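Local coordinates for PAC2 family protein (PDB 2WAM) that is of unknown function but belongs to the PAC2 family and represents a duplicated gene family of actinobacteria, at residues E73-A78 / R337-Q342; G179-A184 / A333-F338; I191-H196 / F237-P242. One frame throughout, in Å; residues are numbered along the deposited sequence.

Contact 1 of 3, residues E73-A78 / R337-Q342; sequences EGFSDA and RFLAQQ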
ATOM      1  N   GLU A  73     -26.570  -4.218 -12.113  1.00 34.17           N
ATOM      2  CA  GLU A  73     -26.986  -3.641 -13.383  1.00 31.42           C
ATOM      3  C   GLU A  73     -25.794  -3.411 -14.292  1.00 29.91           C
ATOM      4  O   GLU A  73     -24.726  -3.031 -13.828  1.00 34.65           O
ATOM      5  CB  GLU A  73     -27.683  -2.308 -13.151  1.00 28.48           C
ATOM      6  CG  GLU A  73     -28.566  -2.274 -11.933  1.00 38.85           C
ATOM      7  CD  GLU A  73     -28.949  -0.862 -11.554  1.00 52.56           C
ATOM      8  OE1 GLU A  73     -28.929   0.017 -12.446  1.00 60.99           O
ATOM      9  OE2 GLU A  73     -29.268  -0.638 -10.371  1.00 53.96           O
ATOM     10  N   GLY A  74     -25.990  -3.616 -15.590  1.00 27.46           N
ATOM     11  CA  GLY A  74     -24.925  -3.417 -16.553  1.00 35.07           C
ATOM     12  C   GLY A  74     -24.680  -4.614 -17.455  1.00 36.52           C
ATOM     13  O   GLY A  74     -24.041  -4.489 -18.495  1.00 34.27           O
ATOM     14  N   PHE A  75     -25.199  -5.773 -17.061  1.00 31.57           N
ATOM     15  CA  PHE A  75     -25.075  -6.985 -17.858  1.00 32.56           C
ATOM     16  C   PHE A  75     -26.236  -7.108 -18.838  1.00 38.58           C
ATOM     17  O   PHE A  75     -26.086  -6.871 -20.026  1.00 49.23           O
ATOM     18  CB  PHE A  75     -25.015  -8.218 -16.951  1.00 41.14           C
ATOM     19  CG  PHE A  75     -24.979  -9.526 -17.700  1.00 41.40           C
ATOM     20  CD1 PHE A  75     -25.767 -10.588 -17.294  1.00 37.69           C
ATOM     21  CD2 PHE A  75     -24.162  -9.689 -18.811  1.00 35.50           C
ATOM     22  CE1 PHE A  75     -25.737 -11.782 -17.974  1.00 36.26           C
ATOM     23  CE2 PHE A  75     -24.131 -10.878 -19.496  1.00 35.46           C
ATOM     24  CZ  PHE A  75     -24.914 -11.928 -19.081  1.00 37.11           C
ATOM     25  N   SER A  76     -27.392  -7.494 -18.323  1.00 43.62           N
ATOM     26  CA  SER A  76     -28.611  -7.544 -19.106  1.00 44.90           C
ATOM     27  C   SER A  76     -29.729  -7.001 -18.240  1.00 39.45           C
ATOM     28  O   SER A  76     -30.033  -7.575 -17.195  1.00 39.61           O
ATOM     29  CB  SER A  76     -28.929  -8.980 -19.512  1.00 49.50           C
ATOM     30  OG  SER A  76     -30.252  -9.087 -20.004  1.00 45.04           O
ATOM     31  N   ASP A  77     -30.332  -5.900 -18.684  1.00 36.00           N
ATOM     32  CA  ASP A  77     -31.301  -5.155 -17.885  1.00 38.14           C
ATOM     33  C   ASP A  77     -32.642  -4.928 -18.576  1.00 40.27           C
ATOM     34  O   ASP A  77     -33.199  -3.831 -18.518  1.00 40.71           O
ATOM     35  CB  ASP A  77     -30.701  -3.814 -17.482  1.00 34.54           C
ATOM     36  CG  ASP A  77     -29.530  -3.979 -16.556  1.00 42.25           C
ATOM     37  OD1 ASP A  77     -29.761  -4.463 -15.431  1.00 41.12           O
ATOM     38  OD2 ASP A  77     -28.390  -3.655 -16.957  1.00 46.01           O
ATOM     39  N   ALA A  78     -33.158  -5.973 -19.212  1.00 29.49           N
ATOM     40  CA  ALA A  78     -34.461  -5.911 -19.846  1.00 33.82           C
ATOM     41  C   ALA A  78     -35.533  -5.597 -18.813  1.00 36.28           C
ATOM     42  O   ALA A  78     -35.588  -6.227 -17.749  1.00 32.23           O
ATOM     43  CB  ALA A  78     -34.771  -7.224 -20.550  1.00 33.95           C
ATOM     44  N   ARG A 337     -28.549 -15.988 -28.070  1.00105.44           N
ATOM     45  CA  ARG A 337     -28.521 -14.892 -29.036  1.00102.13           C
ATOM     46  C   ARG A 337     -28.906 -13.564 -28.396  1.00 95.71           C
ATOM     47  O   ARG A 337     -28.327 -12.524 -28.711  1.00 88.31           O
ATOM     48  CB  ARG A 337     -29.451 -15.201 -30.215  1.00 98.72           C
ATOM     49  CG  ARG A 337     -29.575 -14.081 -31.227  1.00 97.77           C
ATOM     50  CD  ARG A 337     -30.353 -14.540 -32.445  1.00106.89           C
ATOM     51  NE  ARG A 337     -30.703 -13.426 -33.322  1.00117.86           N
ATOM     52  CZ  ARG A 337     -31.185 -13.561 -34.557  1.00123.47           C
ATOM     53  NH1 ARG A 337     -31.372 -14.768 -35.074  1.00126.74           N
ATOM     54  NH2 ARG A 337     -31.477 -12.486 -35.279  1.00120.52           N
ATOM     55  N   PHE A 338     -29.885 -13.621 -27.495  1.00 96.73           N
ATOM     56  CA  PHE A 338     -30.420 -12.440 -26.818  1.00 93.37           C
ATOM     57  C   PHE A 338     -29.534 -11.945 -25.676  1.00 87.41           C
ATOM     58  O   PHE A 338     -29.315 -10.743 -25.537  1.00 88.59           O
ATOM     59  CB  PHE A 338     -31.823 -12.723 -26.276  1.00 94.21           C
ATOM     60  CG  PHE A 338     -32.919 -12.535 -27.286  1.00 99.30           C
ATOM     61  CD1 PHE A 338     -33.748 -13.592 -27.633  1.00102.25           C
ATOM     62  CD2 PHE A 338     -33.130 -11.299 -27.879  1.00 99.78           C
ATOM     63  CE1 PHE A 338     -34.763 -13.420 -28.553  1.00108.87           C
ATOM     64  CE2 PHE A 338     -34.142 -11.121 -28.799  1.00103.41           C
ATOM     65  CZ  PHE A 338     -34.961 -12.183 -29.137  1.00109.24           C
ATOM     66  N   LEU A 339     -29.044 -12.871 -24.853  1.00 78.96           N
ATOM     67  CA  LEU A 339     -28.182 -12.515 -23.727  1.00 70.38           C
ATOM     68  C   LEU A 339     -26.836 -11.960 -24.205  1.00 71.80           C
ATOM     69  O   LEU A 339     -26.352 -10.960 -23.681  1.00 71.39           O
ATOM     70  CB  LEU A 339     -27.961 -13.717 -22.802  1.00 60.23           C
ATOM     71  CG  LEU A 339     -27.368 -13.397 -21.426  1.00 60.52           C
ATOM     72  CD1 LEU A 339     -28.450 -12.972 -20.449  1.00 53.53           C
ATOM     73  CD2 LEU A 339     -26.591 -14.578 -20.865  1.00 68.28           C
ATOM     74  N   ALA A 340     -26.238 -12.612 -25.200  1.00 69.07           N
ATOM     75  CA  ALA A 340     -24.975 -12.153 -25.771  1.00 65.20           C
ATOM     76  C   ALA A 340     -25.133 -10.770 -26.400  1.00 65.46           C
ATOM     77  O   ALA A 340     -24.197  -9.970 -26.408  1.00 61.33           O
ATOM     78  CB  ALA A 340     -24.444 -13.162 -26.803  1.00 56.13           C
ATOM     79  N   GLN A 341     -26.328 -10.504 -26.921  1.00 72.12           N
ATOM     80  CA  GLN A 341     -26.638  -9.242 -27.584  1.00 77.88           C
ATOM     81  C   GLN A 341     -26.629  -8.092 -26.588  1.00 75.01           C
ATOM     82  O   GLN A 341     -26.117  -7.010 -26.886  1.00 72.30           O
ATOM     83  CB  GLN A 341     -28.005  -9.332 -28.273  1.00 86.00           C
ATOM     84  CG  GLN A 341     -28.498  -8.031 -28.890  1.00 91.48           C
ATOM     85  CD  GLN A 341     -29.960  -8.100 -29.290  1.00 96.12           C
ATOM     86  OE1 GLN A 341     -30.444  -9.140 -29.745  1.00 95.73           O
ATOM     87  NE2 GLN A 341     -30.671  -6.992 -29.121  1.00 98.55           N
ATOM     88  N   GLN A 342     -27.203  -8.348 -25.410  1.00 75.64           N
ATOM     89  CA  GLN A 342     -27.256  -7.390 -24.306  1.00 70.98           C
ATOM     90  C   GLN A 342     -25.883  -7.206 -23.671  1.00 71.01           C
ATOM     91  O   GLN A 342     -25.472  -6.084 -23.366  1.00 74.62           O
ATOM     92  CB  GLN A 342     -28.258  -7.856 -23.243  1.00 71.54           C
ATOM     93  CG  GLN A 342     -29.702  -7.873 -23.722  1.00 83.60           C
ATOM     94  CD  GLN A 342     -30.206  -6.494 -24.146  1.00 89.13           C
ATOM     95  OE1 GLN A 342     -30.467  -5.633 -23.308  1.00 94.61           O
ATOM     96  NE2 GLN A 342     -30.356  -6.291 -25.453  1.00 84.09           N
TER
HETATM   97  O   HOH W   1     -30.079  -4.608 -21.022  1.00 34.48           O
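S76 and Q342 bring the two backbones closest, their CA atoms 5.4 Å apart, where the loop following strand 67-73 runs past a turn of helix 333-343. F75 and L339 make the apolar half of the contact. The CZ corner of the F75 ring meets L339 CD2 at 3.6 Å, and the neighbouring F75 CE1 lies 3.9 Å from L339 CD1, so both methyls of the leucine bear on one end of the ring. The two side chains cross at about a right angle. The F75 side chain stands with CG anti to the backbone N (chi1 176°), which carries the ring alongside the loop to the helix. Beside this pair, S76 CB is 4.0 Å from Q342 CB, while S76 OG lies next to Q342 CG without bonding to it; the hydroxyl is held by T180 O. Q342 folds back at chi2 (-61°), and its OE1 accepts a hydrogen bond from a water that in turn accepts one from D77 N. Within the loop, D77 OD2 takes the G74 N-H on its syn lone pair, G74 N to D77 OD2 being 2.8 Å, which bridges the two ends of G74-D77. R110 and R113 of the second subunit reach the loop, R110 hydrogen-bonding to G74 O and R113 packing on F75. Here the C-terminal helix covers a strand-to-helix connection, leading into helix 81-92, at the C-terminal end of a parallel strand of the alpha/beta sheet.

Contact 2 of 3, residues G179-A184 / A333-F338; sequences GTVPMA and AEFERF
F338 lays one ring face against the backbone of P182 and M183: P182 O stands over that face, 3.1 Å from F338 CG, and M183 CA lies over the same ring. P182 CB also lies 4.2 Å from F338 CD2. Further back along the strand V181 splits its two methyls, V181 CG1 reaching F335 CE1 at 3.9 Å and V181 CG2 reaching F338 CB at 4.0 Å; it crosses both phenylalanines at about a right angle. M183 leaves the strand pointing away from the helix, but bends at chi2 and again at chi3 (-73°) to return. M183 SD then sits obliquely to the F338 ring, 5.2 Å from its centroid, a Met-aromatic contact, and M183 CE rests 3.7 Å from E334 CB. E334 stretches out beyond CG toward the end of the strand, where E334 OE1 accepts a weak hydrogen bond from A184 N (3.3 Å, 157°). Strand and helix axes cross at 105°. Apart from the P182 carbonyl on the F338 face, the contact is mainly aromatic, aliphatic and sulfur surface; the weak A184 N to E334 OE1 bond is the one hydrogen bond between the segments, and the same carboxylate oxygen also lies by M183 CE.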
ATOM      1  N   GLY A 179     -31.555 -11.958 -12.576  1.00 29.04           N
ATOM      2  CA  GLY A 179     -31.246 -11.706 -13.968  1.00 25.78           C
ATOM      3  C   GLY A 179     -32.462 -11.408 -14.837  1.00 41.45           C
ATOM      4  O   GLY A 179     -33.613 -11.697 -14.477  1.00 41.46           O
ATOM      5  N   THR A 180     -32.195 -10.805 -15.991  1.00 43.59           N
ATOM      6  CA  THR A 180     -33.195 -10.634 -17.034  1.00 49.31           C
ATOM      7  C   THR A 180     -32.590 -11.075 -18.355  1.00 56.33           C
ATOM      8  O   THR A 180     -31.365 -11.127 -18.514  1.00 58.84           O
ATOM      9  CB  THR A 180     -33.600  -9.156 -17.248  1.00 51.98           C
ATOM     10  OG1 THR A 180     -32.563  -8.481 -17.978  1.00 46.15           O
ATOM     11  CG2 THR A 180     -33.867  -8.433 -15.940  1.00 21.05           C
ATOM     12  N   VAL A 181     -33.462 -11.376 -19.305  1.00 48.58           N
ATOM     13  CA  VAL A 181     -33.064 -11.596 -20.685  1.00 42.86           C
ATOM     14  C   VAL A 181     -34.287 -11.268 -21.534  1.00 46.88           C
ATOM     15  O   VAL A 181     -35.411 -11.583 -21.148  1.00 49.54           O
ATOM     16  CB  VAL A 181     -32.566 -13.050 -20.919  1.00 41.03           C
ATOM     17  CG1 VAL A 181     -33.641 -14.061 -20.553  1.00 33.70           C
ATOM     18  CG2 VAL A 181     -32.118 -13.248 -22.361  1.00 50.75           C
ATOM     19  N   PRO A 182     -34.083 -10.582 -22.663  1.00 45.24           N
ATOM     20  CA  PRO A 182     -35.213 -10.326 -23.565  1.00 45.91           C
ATOM     21  C   PRO A 182     -35.540 -11.602 -24.323  1.00 43.38           C
ATOM     22  O   PRO A 182     -34.615 -12.304 -24.700  1.00 47.80           O
ATOM     23  CB  PRO A 182     -34.676  -9.263 -24.531  1.00 39.95           C
ATOM     24  CG  PRO A 182     -33.370  -8.788 -23.929  1.00 45.88           C
ATOM     25  CD  PRO A 182     -32.849  -9.920 -23.109  1.00 41.10           C
ATOM     26  N   MET A 183     -36.820 -11.906 -24.512  1.00 38.63           N
ATOM     27  CA  MET A 183     -37.227 -13.094 -25.251  1.00 45.32           C
ATOM     28  C   MET A 183     -38.436 -12.770 -26.107  1.00 51.89           C
ATOM     29  O   MET A 183     -39.174 -11.817 -25.836  1.00 38.84           O
ATOM     30  CB  MET A 183     -37.568 -14.249 -24.302  1.00 42.17           C
ATOM     31  CG  MET A 183     -36.408 -14.698 -23.430  1.00 44.27           C
ATOM     32  SD  MET A 183     -35.154 -15.633 -24.336  1.00 67.54           S
ATOM     33  CE  MET A 183     -36.010 -17.184 -24.586  1.00 60.34           C
ATOM     34  N   ALA A 184     -38.631 -13.563 -27.151  1.00 59.05           N
ATOM     35  CA  ALA A 184     -39.821 -13.437 -27.973  1.00 55.73           C
ATOM     36  C   ALA A 184     -41.041 -13.978 -27.216  1.00 54.27           C
ATOM     37  O   ALA A 184     -41.434 -15.126 -27.403  1.00 53.90           O
ATOM     38  CB  ALA A 184     -39.626 -14.173 -29.276  1.00 50.77           C
ATOM     39  N   ALA A 333     -31.241 -21.439 -27.802  1.00 95.28           N
ATOM     40  CA  ALA A 333     -30.499 -20.616 -28.753  1.00 88.38           C
ATOM     41  C   ALA A 333     -30.988 -19.177 -28.666  1.00 88.99           C
ATOM     42  O   ALA A 333     -30.225 -18.244 -28.911  1.00 83.17           O
ATOM     43  CB  ALA A 333     -30.655 -21.149 -30.170  1.00 80.13           C
ATOM     44  N   GLU A 334     -32.265 -19.002 -28.324  1.00 96.14           N
ATOM     45  CA  GLU A 334     -32.808 -17.672 -28.046  1.00 93.56           C
ATOM     46  C   GLU A 334     -32.088 -17.066 -26.847  1.00 90.51           C
ATOM     47  O   GLU A 334     -31.619 -15.930 -26.899  1.00 89.20           O
ATOM     48  CB  GLU A 334     -34.316 -17.724 -27.777  1.00 86.61           C
ATOM     49  CG  GLU A 334     -35.189 -17.275 -28.946  1.00 87.13           C
ATOM     50  CD  GLU A 334     -36.675 -17.236 -28.589  1.00 86.76           C
ATOM     51  OE1 GLU A 334     -37.069 -16.441 -27.701  1.00 63.23           O
ATOM     52  OE2 GLU A 334     -37.452 -18.002 -29.207  1.00 95.76           O
ATOM     53  N   PHE A 335     -32.001 -17.837 -25.770  1.00 86.34           N
ATOM     54  CA  PHE A 335     -31.286 -17.400 -24.582  1.00 90.19           C
ATOM     55  C   PHE A 335     -29.869 -16.903 -24.929  1.00 97.49           C
ATOM     56  O   PHE A 335     -29.449 -15.844 -24.464  1.00 97.48           O
ATOM     57  CB  PHE A 335     -31.247 -18.534 -23.556  1.00 86.62           C
ATOM     58  CG  PHE A 335     -30.838 -18.101 -22.178  1.00 81.30           C
ATOM     59  CD1 PHE A 335     -31.786 -17.658 -21.268  1.00 80.42           C
ATOM     60  CD2 PHE A 335     -29.507 -18.152 -21.785  1.00 79.56           C
ATOM     61  CE1 PHE A 335     -31.415 -17.266 -19.993  1.00 78.01           C
ATOM     62  CE2 PHE A 335     -29.127 -17.761 -20.511  1.00 80.78           C
ATOM     63  CZ  PHE A 335     -30.083 -17.317 -19.613  1.00 79.29           C
ATOM     64  N   GLU A 336     -29.148 -17.661 -25.758  1.00102.01           N
ATOM     65  CA  GLU A 336     -27.785 -17.304 -26.174  1.00101.52           C
ATOM     66  C   GLU A 336     -27.719 -16.039 -27.032  1.00102.66           C
ATOM     67  O   GLU A 336     -26.915 -15.142 -26.774  1.00100.85           O
ATOM     68  CB  GLU A 336     -27.151 -18.448 -26.966  1.00105.57           C
ATOM     69  CG  GLU A 336     -26.344 -19.444 -26.159  1.00109.57           C
ATOM     70  CD  GLU A 336     -25.674 -20.485 -27.047  1.00113.58           C
ATOM     71  OE1 GLU A 336     -26.157 -20.706 -28.181  1.00112.49           O
ATOM     72  OE2 GLU A 336     -24.663 -21.080 -26.615  1.00113.42           O
ATOM     73  N   ARG A 337     -28.549 -15.988 -28.070  1.00105.44           N
ATOM     74  CA  ARG A 337     -28.521 -14.892 -29.036  1.00102.13           C
ATOM     75  C   ARG A 337     -28.906 -13.564 -28.396  1.00 95.71           C
ATOM     76  O   ARG A 337     -28.327 -12.524 -28.711  1.00 88.31           O
ATOM     77  CB  ARG A 337     -29.451 -15.201 -30.215  1.00 98.72           C
ATOM     78  CG  ARG A 337     -29.575 -14.081 -31.227  1.00 97.77           C
ATOM     79  CD  ARG A 337     -30.353 -14.540 -32.445  1.00106.89           C
ATOM     80  NE  ARG A 337     -30.703 -13.426 -33.322  1.00117.86           N
ATOM     81  CZ  ARG A 337     -31.185 -13.561 -34.557  1.00123.47           C
ATOM     82  NH1 ARG A 337     -31.372 -14.768 -35.074  1.00126.74           N
ATOM     83  NH2 ARG A 337     -31.477 -12.486 -35.279  1.00120.52           N
ATOM     84  N   PHE A 338     -29.885 -13.621 -27.495  1.00 96.73           N
ATOM     85  CA  PHE A 338     -30.420 -12.440 -26.818  1.00 93.37           C
ATOM     86  C   PHE A 338     -29.534 -11.945 -25.676  1.00 87.41           C
ATOM     87  O   PHE A 338     -29.315 -10.743 -25.537  1.00 88.59           O
ATOM     88  CB  PHE A 338     -31.823 -12.723 -26.276  1.00 94.21           C
ATOM     89  CG  PHE A 338     -32.919 -12.535 -27.286  1.00 99.30           C
ATOM     90  CD1 PHE A 338     -33.748 -13.592 -27.633  1.00102.25           C
ATOM     91  CD2 PHE A 338     -33.130 -11.299 -27.879  1.00 99.78           C
ATOM     92  CE1 PHE A 338     -34.763 -13.420 -28.553  1.00108.87           C
ATOM     93  CE2 PHE A 338     -34.142 -11.121 -28.799  1.00103.41           C
ATOM     94  CZ  PHE A 338     -34.961 -12.183 -29.137  1.00109.24           C
TER

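Contact 3 of 3, residues I191-H196 / F237-P242; sequences ITMTAH and FTVHVP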
ATOM      1  N   ILE A 191     -45.485 -14.509 -16.979  1.00 48.23           N
ATOM      2  CA  ILE A 191     -44.061 -14.263 -17.034  1.00 43.08           C
ATOM      3  C   ILE A 191     -43.298 -15.543 -16.735  1.00 46.51           C
ATOM      4  O   ILE A 191     -43.527 -16.182 -15.714  1.00 42.86           O
ATOM      5  CB  ILE A 191     -43.652 -13.180 -16.039  1.00 41.80           C
ATOM      6  CG1 ILE A 191     -44.106 -11.809 -16.539  1.00 40.69           C
ATOM      7  CG2 ILE A 191     -42.139 -13.211 -15.797  1.00 30.29           C
ATOM      8  CD1 ILE A 191     -43.813 -10.690 -15.554  1.00 39.17           C
ATOM      9  N   THR A 192     -42.401 -15.924 -17.637  1.00 48.76           N
ATOM     10  CA  THR A 192     -41.621 -17.135 -17.452  1.00 44.40           C
ATOM     11  C   THR A 192     -40.222 -16.777 -17.011  1.00 46.46           C
ATOM     12  O   THR A 192     -39.847 -15.605 -16.985  1.00 48.13           O
ATOM     13  CB  THR A 192     -41.579 -18.007 -18.730  1.00 55.30           C
ATOM     14  OG1 THR A 192     -41.207 -17.207 -19.856  1.00 51.82           O
ATOM     15  CG2 THR A 192     -42.948 -18.621 -18.996  1.00 63.04           C
ATOM     16  N   MET A 193     -39.438 -17.793 -16.686  1.00 53.47           N
ATOM     17  CA  MET A 193     -38.203 -17.573 -15.962  1.00 53.63           C
ATOM     18  C   MET A 193     -37.299 -18.787 -16.089  1.00 54.51           C
ATOM     19  O   MET A 193     -37.777 -19.918 -16.037  1.00 63.92           O
ATOM     20  CB  MET A 193     -38.577 -17.356 -14.506  1.00 55.44           C
ATOM     21  CG  MET A 193     -37.484 -16.884 -13.611  1.00 61.98           C
ATOM     22  SD  MET A 193     -38.260 -16.346 -12.090  1.00 65.02           S
ATOM     23  CE  MET A 193     -38.741 -14.688 -12.562  1.00 49.07           C
ATOM     24  N   THR A 194     -36.001 -18.567 -16.273  1.00 49.76           N
ATOM     25  CA  THR A 194     -35.074 -19.698 -16.265  1.00 56.32           C
ATOM     26  C   THR A 194     -34.235 -19.773 -14.978  1.00 54.21           C
ATOM     27  O   THR A 194     -33.421 -18.900 -14.683  1.00 54.85           O
ATOM     28  CB  THR A 194     -34.199 -19.809 -17.552  1.00 49.25           C
ATOM     29  OG1 THR A 194     -33.075 -18.932 -17.478  1.00 54.01           O
ATOM     30  CG2 THR A 194     -35.003 -19.486 -18.776  1.00 52.38           C
ATOM     31  N   ALA A 195     -34.464 -20.841 -14.224  1.00 48.92           N
ATOM     32  CA  ALA A 195     -33.837 -21.056 -12.935  1.00 44.27           C
ATOM     33  C   ALA A 195     -32.522 -21.801 -13.076  1.00 48.13           C
ATOM     34  O   ALA A 195     -32.375 -22.657 -13.943  1.00 53.48           O
ATOM     35  CB  ALA A 195     -34.780 -21.844 -12.046  1.00 41.55           C
ATOM     36  N   HIS A 196     -31.565 -21.467 -12.218  1.00 46.33           N
ATOM     37  CA  HIS A 196     -30.337 -22.245 -12.099  1.00 43.91           C
ATOM     38  C   HIS A 196     -29.937 -22.406 -10.634  1.00 44.95           C
ATOM     39  O   HIS A 196     -30.233 -21.551  -9.794  1.00 39.89           O
ATOM     40  CB  HIS A 196     -29.185 -21.670 -12.949  1.00 33.92           C
ATOM     41  CG  HIS A 196     -29.186 -20.179 -13.053  1.00 43.10           C
ATOM     42  ND1 HIS A 196     -28.223 -19.393 -12.456  1.00 45.05           N
ATOM     43  CD2 HIS A 196     -30.023 -19.328 -13.694  1.00 43.21           C
ATOM     44  CE1 HIS A 196     -28.467 -18.125 -12.725  1.00 48.55           C
ATOM     45  NE2 HIS A 196     -29.556 -18.056 -13.470  1.00 48.83           N
ATOM     46  N   PHE A 237     -32.208 -16.636 -10.790  1.00 35.70           N
ATOM     47  CA  PHE A 237     -33.412 -16.547 -11.595  1.00 35.04           C
ATOM     48  C   PHE A 237     -33.244 -15.509 -12.683  1.00 32.55           C
ATOM     49  O   PHE A 237     -32.911 -14.359 -12.421  1.00 43.38           O
ATOM     50  CB  PHE A 237     -34.617 -16.226 -10.715  1.00 30.93           C
ATOM     51  CG  PHE A 237     -34.853 -17.234  -9.650  1.00 29.41           C
ATOM     52  CD1 PHE A 237     -34.538 -16.952  -8.331  1.00 33.88           C
ATOM     53  CD2 PHE A 237     -35.368 -18.485  -9.968  1.00 27.16           C
ATOM     54  CE1 PHE A 237     -34.752 -17.898  -7.330  1.00 32.48           C
ATOM     55  CE2 PHE A 237     -35.584 -19.435  -8.990  1.00 29.78           C
ATOM     56  CZ  PHE A 237     -35.276 -19.140  -7.659  1.00 37.67           C
ATOM     57  N   THR A 238     -33.461 -15.929 -13.916  1.00 33.06           N
ATOM     58  CA  THR A 238     -33.373 -15.033 -15.042  1.00 31.88           C
ATOM     59  C   THR A 238     -34.763 -14.901 -15.638  1.00 34.96           C
ATOM     60  O   THR A 238     -35.290 -15.835 -16.237  1.00 38.96           O
ATOM     61  CB  THR A 238     -32.400 -15.571 -16.075  1.00 40.51           C
ATOM     62  OG1 THR A 238     -31.123 -15.776 -15.454  1.00 42.51           O
ATOM     63  CG2 THR A 238     -32.263 -14.588 -17.220  1.00 43.87           C
ATOM     64  N   VAL A 239     -35.364 -13.737 -15.442  1.00 36.29           N
ATOM     65  CA  VAL A 239     -36.740 -13.501 -15.853  1.00 36.91           C
ATOM     66  C   VAL A 239     -36.806 -13.115 -17.343  1.00 43.70           C
ATOM     67  O   VAL A 239     -35.879 -12.488 -17.875  1.00 41.20           O
ATOM     68  CB  VAL A 239     -37.428 -12.454 -14.921  1.00 32.63           C
ATOM     69  CG1 VAL A 239     -36.641 -11.125 -14.869  1.00 30.24           C
ATOM     70  CG2 VAL A 239     -38.862 -12.225 -15.319  1.00 41.81           C
ATOM     71  N   HIS A 240     -37.884 -13.513 -18.017  1.00 47.77           N
ATOM     72  CA  HIS A 240     -38.037 -13.227 -19.442  1.00 45.83           C
ATOM     73  C   HIS A 240     -38.881 -11.987 -19.706  1.00 39.07           C
ATOM     74  O   HIS A 240     -40.033 -11.909 -19.290  1.00 49.77           O
ATOM     75  CB  HIS A 240     -38.624 -14.431 -20.172  1.00 53.44           C
ATOM     76  CG  HIS A 240     -37.780 -15.664 -20.072  1.00 64.77           C
ATOM     77  ND1 HIS A 240     -38.300 -16.900 -19.763  1.00 68.68           N
ATOM     78  CD2 HIS A 240     -36.448 -15.845 -20.228  1.00 64.47           C
ATOM     79  CE1 HIS A 240     -37.326 -17.792 -19.740  1.00 63.58           C
ATOM     80  NE2 HIS A 240     -36.193 -17.178 -20.018  1.00 57.54           N
ATOM     81  N   VAL A 241     -38.295 -11.021 -20.399  1.00 30.87           N
ATOM     82  CA  VAL A 241     -38.984  -9.779 -20.732  1.00 38.57           C
ATOM     83  C   VAL A 241     -39.261  -9.711 -22.231  1.00 44.94           C
ATOM     84  O   VAL A 241     -38.367  -9.970 -23.044  1.00 45.54           O
ATOM     85  CB  VAL A 241     -38.145  -8.532 -20.340  1.00 32.87           C
ATOM     86  CG1 VAL A 241     -38.902  -7.254 -20.667  1.00 28.70           C
ATOM     87  CG2 VAL A 241     -37.761  -8.575 -18.871  1.00 24.53           C
ATOM     88  N   PRO A 242     -40.503  -9.370 -22.605  1.00 44.34           N
ATOM     89  CA  PRO A 242     -40.830  -9.187 -24.024  1.00 47.94           C
ATOM     90  C   PRO A 242     -39.791  -8.273 -24.679  1.00 53.56           C
ATOM     91  O   PRO A 242     -39.529  -7.200 -24.133  1.00 45.69           O
ATOM     92  CB  PRO A 242     -42.195  -8.500 -23.971  1.00 40.90           C
ATOM     93  CG  PRO A 242     -42.804  -8.990 -22.717  1.00 36.97           C
ATOM     94  CD  PRO A 242     -41.672  -9.151 -21.736  1.00 37.52           C
TER
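M193 and V239 form the apolar centre, a non-hydrogen-bonded antiparallel pair whose CA atoms are 4.3 Å apart. M193 extends through chi2 and turns only at chi3 (-83°), which brings CE onto V239 CB while M193 SD passes F237 CB at 3.9 Å. M193 SD lies obliquely to the F237 ring, 5.0 Å from its centroid, in a Met-aromatic contact. A195, the next non-hydrogen-bonded partner, sets its CB 4.0 Å from F237 CE2. I191 adds CG2 against V239 CG2. Helix 251-265 covers this face of the sheet, with L257 on V239 and Q260 and T264 on F237.

Between the faces the strands are joined by T194 N to T238 O (2.8 Å) and T238 N to T194 O (3.1 Å); H240 N to T192 O continues the ladder. On the opposite face T194 and T238 lie side by side, pointing the same way, and both touch F335 of helix 333-343.

Side-chain hydrogen bonds lie toward both ends. T192 OG1 and H240 ND1 are hydrogen-bonded at 2.9 Å, at the edge of the imidazole and near its plane; this links the loop before strand 193-197 to the longer strand. At the other end H196 NE2 meets T238 OG1 in a weak bond of 3.4 Å, again in the plane of the ring; E224 holds H196 ND1, and the weak bond to T238 adds a second hold on NE2. H122 of the second subunit packs on H196. The pairing is that of an antiparallel edge strand: 193-197 lies at one edge of the mixed sheet within this chain, beside 234-242.

How the contacts relate
From the N terminus, 73-78 comes first and is met only by 337-342, near the C terminus, to close contact 1. Inside that long loop 179-184 opens contact 2, which ends on 333-338, so both outer contacts finish on helix 333-343 and share R337 and F338. Contact 3, between 191-196 and 237-242, is nested within both; none of the three cross. Neighbours are joined directly: A78 N bonds to T180 OG1 and Q342 packs on P182 between contacts 1 and 2, while G179 O to V239 N and M183 N to V241 O join contacts 2 and 3. Together they tie the C-terminal helix, the loop before helix 81-92 and the edge of the sheet.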